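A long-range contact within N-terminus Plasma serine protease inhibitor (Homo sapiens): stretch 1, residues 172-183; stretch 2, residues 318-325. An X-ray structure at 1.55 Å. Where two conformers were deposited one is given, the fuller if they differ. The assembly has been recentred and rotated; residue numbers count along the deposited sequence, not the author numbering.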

ATOM      1  N   LYS A 172     -10.160  -6.355 -14.450  1.00 11.53           N
ATOM      2  CA  LYS A 172      -9.783  -6.594 -15.829  1.00 11.03           C
ATOM      3  C   LYS A 172      -9.530  -5.218 -16.413  1.00 10.64           C
ATOM      4  O   LYS A 172     -10.122  -4.234 -15.961  1.00 10.75           O
ATOM      5  CB  LYS A 172     -10.937  -7.234 -16.603  1.00 13.29           C
ATOM      6  CG  LYS A 172     -11.355  -8.602 -16.112  1.00 15.17           C
ATOM      7  CD  LYS A 172     -12.601  -9.060 -16.848  1.00 19.45           C
ATOM      8  CE  LYS A 172     -12.988 -10.477 -16.449  1.00 23.30           C
ATOM      9  NZ  LYS A 172     -14.242 -10.903 -17.132  1.00 27.64           N
ATOM     10  N   TRP A 173      -8.647  -5.135 -17.402  1.00 10.10           N
ATOM     11  CA  TRP A 173      -8.411  -3.852 -18.055  1.00 10.39           C
ATOM     12  C   TRP A 173      -9.719  -3.570 -18.780  1.00 11.51           C
ATOM     13  O   TRP A 173     -10.437  -4.504 -19.138  1.00 13.17           O
ATOM     14  CB  TRP A 173      -7.311  -3.959 -19.112  1.00 11.03           C
ATOM     15  CG  TRP A 173      -5.944  -4.219 -18.586  1.00  9.07           C
ATOM     16  CD1 TRP A 173      -5.160  -5.303 -18.850  1.00  9.76           C
ATOM     17  CD2 TRP A 173      -5.174  -3.360 -17.737  1.00  9.38           C
ATOM     18  NE1 TRP A 173      -3.947  -5.174 -18.218  1.00 10.73           N
ATOM     19  CE2 TRP A 173      -3.929  -3.991 -17.527  1.00  9.62           C
ATOM     20  CE3 TRP A 173      -5.415  -2.119 -17.133  1.00  8.54           C
ATOM     21  CZ2 TRP A 173      -2.921  -3.423 -16.736  1.00 11.06           C
ATOM     22  CZ3 TRP A 173      -4.411  -1.550 -16.347  1.00  8.90           C
ATOM     23  CH2 TRP A 173      -3.182  -2.207 -16.156  1.00  9.52           C
ATOM     24  N   GLU A 174     -10.039  -2.300 -18.990  1.00 10.38           N
ATOM     25  CA  GLU A 174     -11.249  -1.961 -19.725  1.00 11.99           C
ATOM     26  C   GLU A 174     -11.069  -2.565 -21.121  1.00 11.96           C
ATOM     27  O   GLU A 174     -12.007  -3.109 -21.709  1.00 11.70           O
ATOM     28  CB  GLU A 174     -11.398  -0.446 -19.814  1.00 12.44           C
ATOM     29  CG  GLU A 174     -12.677   0.003 -20.492  1.00 16.81           C
ATOM     30  CD  GLU A 174     -12.833   1.510 -20.483  1.00 18.85           C
ATOM     31  OE1 GLU A 174     -11.967   2.200 -21.056  1.00 23.03           O
ATOM     32  OE2 GLU A 174     -13.820   2.001 -19.900  1.00 23.08           O
ATOM     33  N   THR A 175      -9.848  -2.460 -21.636  1.00 11.57           N
ATOM     34  CA  THR A 175      -9.484  -3.013 -22.936  1.00 11.57           C
ATOM     35  C   THR A 175      -8.239  -3.866 -22.707  1.00 12.56           C
ATOM     36  O   THR A 175      -7.187  -3.349 -22.332  1.00 11.88           O
ATOM     37  CB  THR A 175      -9.152  -1.909 -23.951  1.00 12.17           C
ATOM     38  OG1 THR A 175     -10.313  -1.097 -24.167  1.00 13.69           O
ATOM     39  CG2 THR A 175      -8.696  -2.521 -25.273  1.00 12.44           C
ATOM     40  N   SER A 176      -8.361  -5.169 -22.925  0.50 13.43           N
ATOM     41  CA  SER A 176      -7.238  -6.075 -22.717  0.50 14.66           C
ATOM     42  C   SER A 176      -6.162  -5.944 -23.787  0.50 15.95           C
ATOM     43  O   SER A 176      -6.395  -5.386 -24.861  0.50 16.29           O
ATOM     44  CB  SER A 176      -7.728  -7.523 -22.692  0.50 16.26           C
ATOM     45  OG  SER A 176      -8.113  -7.943 -23.990  0.50 19.09           O
ATOM     46  N   PHE A 177      -4.979  -6.460 -23.473  1.00 14.97           N
ATOM     47  CA  PHE A 177      -3.861  -6.459 -24.403  1.00 16.83           C
ATOM     48  C   PHE A 177      -4.081  -7.786 -25.132  1.00 19.15           C
ATOM     49  O   PHE A 177      -4.557  -8.748 -24.525  1.00 20.16           O
ATOM     50  CB  PHE A 177      -2.527  -6.513 -23.645  1.00 15.13           C
ATOM     51  CG  PHE A 177      -2.101  -5.198 -23.046  1.00 15.16           C
ATOM     52  CD1 PHE A 177      -1.358  -4.285 -23.791  1.00 15.17           C
ATOM     53  CD2 PHE A 177      -2.427  -4.877 -21.731  1.00 14.65           C
ATOM     54  CE1 PHE A 177      -0.942  -3.076 -23.232  1.00 16.79           C
ATOM     55  CE2 PHE A 177      -2.017  -3.670 -21.163  1.00 16.29           C
ATOM     56  CZ  PHE A 177      -1.272  -2.768 -21.916  1.00 15.38           C
ATOM     57  N   ASN A 178      -3.765  -7.849 -26.421  1.00 22.30           N
ATOM     58  CA  ASN A 178      -3.943  -9.100 -27.149  1.00 25.11           C
ATOM     59  C   ASN A 178      -2.716  -9.975 -26.912  1.00 26.17           C
ATOM     60  O   ASN A 178      -1.588  -9.534 -27.116  1.00 25.39           O
ATOM     61  CB  ASN A 178      -4.117  -8.838 -28.647  1.00 28.18           C
ATOM     62  CG  ASN A 178      -4.447 -10.100 -29.422  1.00 31.44           C
ATOM     63  OD1 ASN A 178      -3.687 -11.068 -29.406  1.00 32.66           O
ATOM     64  ND2 ASN A 178      -5.588 -10.096 -30.102  1.00 32.88           N
ATOM     65  N   HIS A 179      -2.942 -11.210 -26.473  1.00 28.20           N
ATOM     66  CA  HIS A 179      -1.849 -12.139 -26.199  1.00 30.48           C
ATOM     67  C   HIS A 179      -0.908 -12.306 -27.387  1.00 30.54           C
ATOM     68  O   HIS A 179       0.292 -12.531 -27.211  1.00 30.11           O
ATOM     69  CB  HIS A 179      -2.408 -13.504 -25.785  1.00 32.73           C
ATOM     70  CG  HIS A 179      -2.911 -13.544 -24.375  1.00 35.61           C
ATOM     71  ND1 HIS A 179      -2.074 -13.449 -23.284  1.00 37.21           N
ATOM     72  CD2 HIS A 179      -4.166 -13.653 -23.878  1.00 36.92           C
ATOM     73  CE1 HIS A 179      -2.791 -13.497 -22.176  1.00 37.32           C
ATOM     74  NE2 HIS A 179      -4.063 -13.620 -22.509  1.00 36.97           N
ATOM     75  N   LYS A 180      -1.454 -12.193 -28.593  1.00 30.79           N
ATOM     76  CA  LYS A 180      -0.659 -12.330 -29.807  1.00 30.58           C
ATOM     77  C   LYS A 180       0.250 -11.119 -29.989  1.00 30.10           C
ATOM     78  O   LYS A 180       1.129 -11.113 -30.850  1.00 31.78           O
ATOM     79  CB  LYS A 180      -1.576 -12.476 -31.027  1.00 31.71           C
ATOM     80  N   GLY A 181       0.032 -10.094 -29.173  1.00 27.53           N
ATOM     81  CA  GLY A 181       0.842  -8.895 -29.266  1.00 25.17           C
ATOM     82  C   GLY A 181       1.958  -8.857 -28.240  1.00 22.50           C
ATOM     83  O   GLY A 181       2.666  -7.858 -28.122  1.00 22.58           O
ATOM     84  N   THR A 182       2.122  -9.939 -27.489  1.00 20.36           N
ATOM     85  CA  THR A 182       3.167  -9.991 -26.475  1.00 17.64           C
ATOM     86  C   THR A 182       4.400 -10.705 -27.015  1.00 18.93           C
ATOM     87  O   THR A 182       4.317 -11.844 -27.477  1.00 19.09           O
ATOM     88  CB  THR A 182       2.672 -10.710 -25.212  1.00 16.98           C
ATOM     89  OG1 THR A 182       1.495 -10.052 -24.724  1.00 14.67           O
ATOM     90  CG2 THR A 182       3.743 -10.690 -24.131  1.00 15.88           C
ATOM     91  N   GLN A 183       5.538 -10.024 -26.960  1.00 17.85           N
ATOM     92  CA  GLN A 183       6.790 -10.583 -27.452  1.00 19.08           C
ATOM     93  C   GLN A 183       7.927 -10.260 -26.491  1.00 17.84           C
ATOM     94  O   GLN A 183       7.874  -9.265 -25.771  1.00 15.71           O
ATOM     95  CB  GLN A 183       7.111 -10.007 -28.833  1.00 22.84           C
ATOM     96  CG  GLN A 183       6.074 -10.316 -29.906  1.00 29.18           C
ATOM     97  CD  GLN A 183       6.020 -11.789 -30.271  1.00 31.49           C
ATOM     98  OE1 GLN A 183       7.011 -12.368 -30.718  1.00 34.54           O
ATOM     99  NE2 GLN A 183       4.856 -12.403 -30.086  1.00 33.12           N
ATOM    100  N   GLU A 318       0.349  -8.363  -9.796  1.00  7.51           N
ATOM    101  CA  GLU A 318       0.507  -9.141 -11.017  1.00  9.12           C
ATOM    102  C   GLU A 318      -0.162  -8.329 -12.114  1.00  8.63           C
ATOM    103  O   GLU A 318      -1.334  -7.973 -11.996  1.00  9.56           O
ATOM    104  CB  GLU A 318      -0.204 -10.493 -10.907  1.00 12.54           C
ATOM    105  CG  GLU A 318       0.249 -11.353  -9.747  1.00 16.28           C
ATOM    106  CD  GLU A 318      -0.650 -12.555  -9.531  1.00 19.45           C
ATOM    107  OE1 GLU A 318      -0.385 -13.333  -8.590  1.00 22.06           O
ATOM    108  OE2 GLU A 318      -1.623 -12.725 -10.298  1.00 21.62           O
ATOM    109  N   VAL A 319       0.586  -8.026 -13.166  1.00  8.31           N
ATOM    110  CA  VAL A 319       0.053  -7.273 -14.295  1.00  8.04           C
ATOM    111  C   VAL A 319       0.231  -8.122 -15.541  1.00  9.17           C
ATOM    112  O   VAL A 319       1.343  -8.552 -15.846  1.00  9.97           O
ATOM    113  CB  VAL A 319       0.816  -5.944 -14.504  1.00  9.71           C
ATOM    114  CG1 VAL A 319       0.469  -5.344 -15.868  1.00 11.53           C
ATOM    115  CG2 VAL A 319       0.468  -4.970 -13.386  1.00 10.32           C
ATOM    116  N   ASP A 320      -0.863  -8.384 -16.248  1.00  8.56           N
ATOM    117  CA  ASP A 320      -0.771  -9.157 -17.477  1.00  9.52           C
ATOM    118  C   ASP A 320      -1.727  -8.635 -18.541  1.00  9.83           C
ATOM    119  O   ASP A 320      -2.284  -7.548 -18.402  1.00  9.88           O
ATOM    120  CB  ASP A 320      -0.995 -10.655 -17.219  1.00 10.15           C
ATOM    121  CG  ASP A 320      -2.330 -10.962 -16.568  1.00 12.14           C
ATOM    122  OD1 ASP A 320      -3.266 -10.140 -16.657  1.00 12.94           O
ATOM    123  OD2 ASP A 320      -2.442 -12.060 -15.973  1.00 15.62           O
ATOM    124  N   GLU A 321      -1.911  -9.401 -19.608  1.00  9.44           N
ATOM    125  CA  GLU A 321      -2.770  -8.958 -20.694  1.00  9.99           C
ATOM    126  C   GLU A 321      -4.235  -8.749 -20.333  1.00 11.24           C
ATOM    127  O   GLU A 321      -4.899  -7.892 -20.911  1.00 11.11           O
ATOM    128  CB  GLU A 321      -2.668  -9.934 -21.875  1.00  9.92           C
ATOM    129  CG  GLU A 321      -1.294  -9.986 -22.526  1.00 10.14           C
ATOM    130  CD  GLU A 321      -0.369 -11.019 -21.903  1.00 12.68           C
ATOM    131  OE1 GLU A 321      -0.654 -11.494 -20.783  1.00 14.86           O
ATOM    132  OE2 GLU A 321       0.655 -11.351 -22.541  1.00 15.92           O
ATOM    133  N   SER A 322      -4.737  -9.517 -19.371  0.50 11.47           N
ATOM    134  CA  SER A 322      -6.138  -9.411 -18.976  0.50 12.28           C
ATOM    135  C   SER A 322      -6.435  -8.325 -17.948  0.50 10.95           C
ATOM    136  O   SER A 322      -7.517  -7.740 -17.959  0.50 11.51           O
ATOM    137  CB  SER A 322      -6.639 -10.755 -18.441  0.50 14.49           C
ATOM    138  OG  SER A 322      -6.050 -11.053 -17.189  0.50 17.90           O
ATOM    139  N   GLY A 323      -5.490  -8.054 -17.054  1.00  9.88           N
ATOM    140  CA  GLY A 323      -5.737  -7.037 -16.051  1.00  9.22           C
ATOM    141  C   GLY A 323      -4.686  -6.986 -14.968  1.00  9.83           C
ATOM    142  O   GLY A 323      -3.498  -7.143 -15.238  1.00 10.83           O
ATOM    143  N   THR A 324      -5.139  -6.779 -13.736  1.00  8.94           N
ATOM    144  CA  THR A 324      -4.246  -6.673 -12.590  1.00  9.74           C
ATOM    145  C   THR A 324      -4.835  -7.266 -11.317  1.00  9.99           C
ATOM    146  O   THR A 324      -6.031  -7.159 -11.067  1.00 10.78           O
ATOM    147  CB  THR A 324      -3.918  -5.179 -12.295  1.00  8.97           C
ATOM    148  OG1 THR A 324      -3.208  -4.614 -13.402  1.00  9.72           O
ATOM    149  CG2 THR A 324      -3.082  -5.036 -11.018  1.00  8.15           C
ATOM    150  N   ARG A 325      -3.985  -7.922 -10.538  1.00  8.83           N
ATOM    151  CA  ARG A 325      -4.381  -8.438  -9.234  1.00 10.23           C
ATOM    152  C   ARG A 325      -3.340  -7.830  -8.311  1.00 10.39           C
ATOM    153  O   ARG A 325      -2.148  -7.838  -8.626  1.00 10.82           O
ATOM    154  CB  ARG A 325      -4.300  -9.967  -9.147  1.00 11.79           C
ATOM    155  CG  ARG A 325      -5.511 -10.698  -9.700  1.00 13.52           C
ATOM    156  CD  ARG A 325      -5.475 -10.714 -11.208  1.00 17.15           C
ATOM    157  NE  ARG A 325      -4.229 -11.312 -11.673  1.00 19.00           N
ATOM    158  CZ  ARG A 325      -3.785 -11.243 -12.921  1.00 19.83           C
ATOM    159  NH1 ARG A 325      -2.635 -11.820 -13.243  1.00 20.23           N
ATOM    160  NH2 ARG A 325      -4.487 -10.595 -13.842  1.00 16.95           N
TER

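Stretch 2 is a tight hairpin turn, and stretch 1, without regular structure over most of its length, bonds chiefly to the carbonyls of that turn. Three consecutive carbonyl oxygens, those of Asp320, Glu321 and Ser322, each accept one hydrogen bond from stretch 1. Trp173 N reaches Ser322 O at 2.9 Å with a near-linear N-H...O angle of 165°, and Phe177 N reaches Glu321 O, also at 2.9 Å, at 168°. The third donor is a side chain: Trp173 NE1 lies 2.9 Å from Asp320 O, at 159°. Regular pairing is confined to one antiparallel bridge, the non-hydrogen-bonded pair Lys172 and Gly323, whose CA atoms are 4.1 Å apart.

Trp173 is anchored through both its backbone N and its ring NE1, and Gly323 CA sits over one face of the Trp173 indole, 3.5 Å from the centroid of the five-membered ring and 21° off its normal. An ideal CB on Gly323 would lie 2.8 Å from Lys172 CA, a clash, so the close approach uses the bare backbone. At the ring edge, Trp173 CZ2 meets Val319 CG1 at 4.0 Å, an apolar contact.

Glu321 is the most extensively covered residue. Its OE2 accepts a hydrogen bond from Thr182 OG1 at 2.7 Å, while its CB packs over the His179 ring, 3.9 Å from the centroid. His179 ND1 is 3.5 Å from Glu321 OE1, but the angle is too poor for a hydrogen bond.

Within the hairpin, Asp320 OD1 accepts from Gly323 N at 3.1 Å (156°) and from Ser322 OG at 3.0 Å, bracing the turn that presents the carbonyls. Arg325 NH1 adds salt bridges to Asp320 OD2 at 2.7 Å and Glu318 OE2 at 3.2 Å.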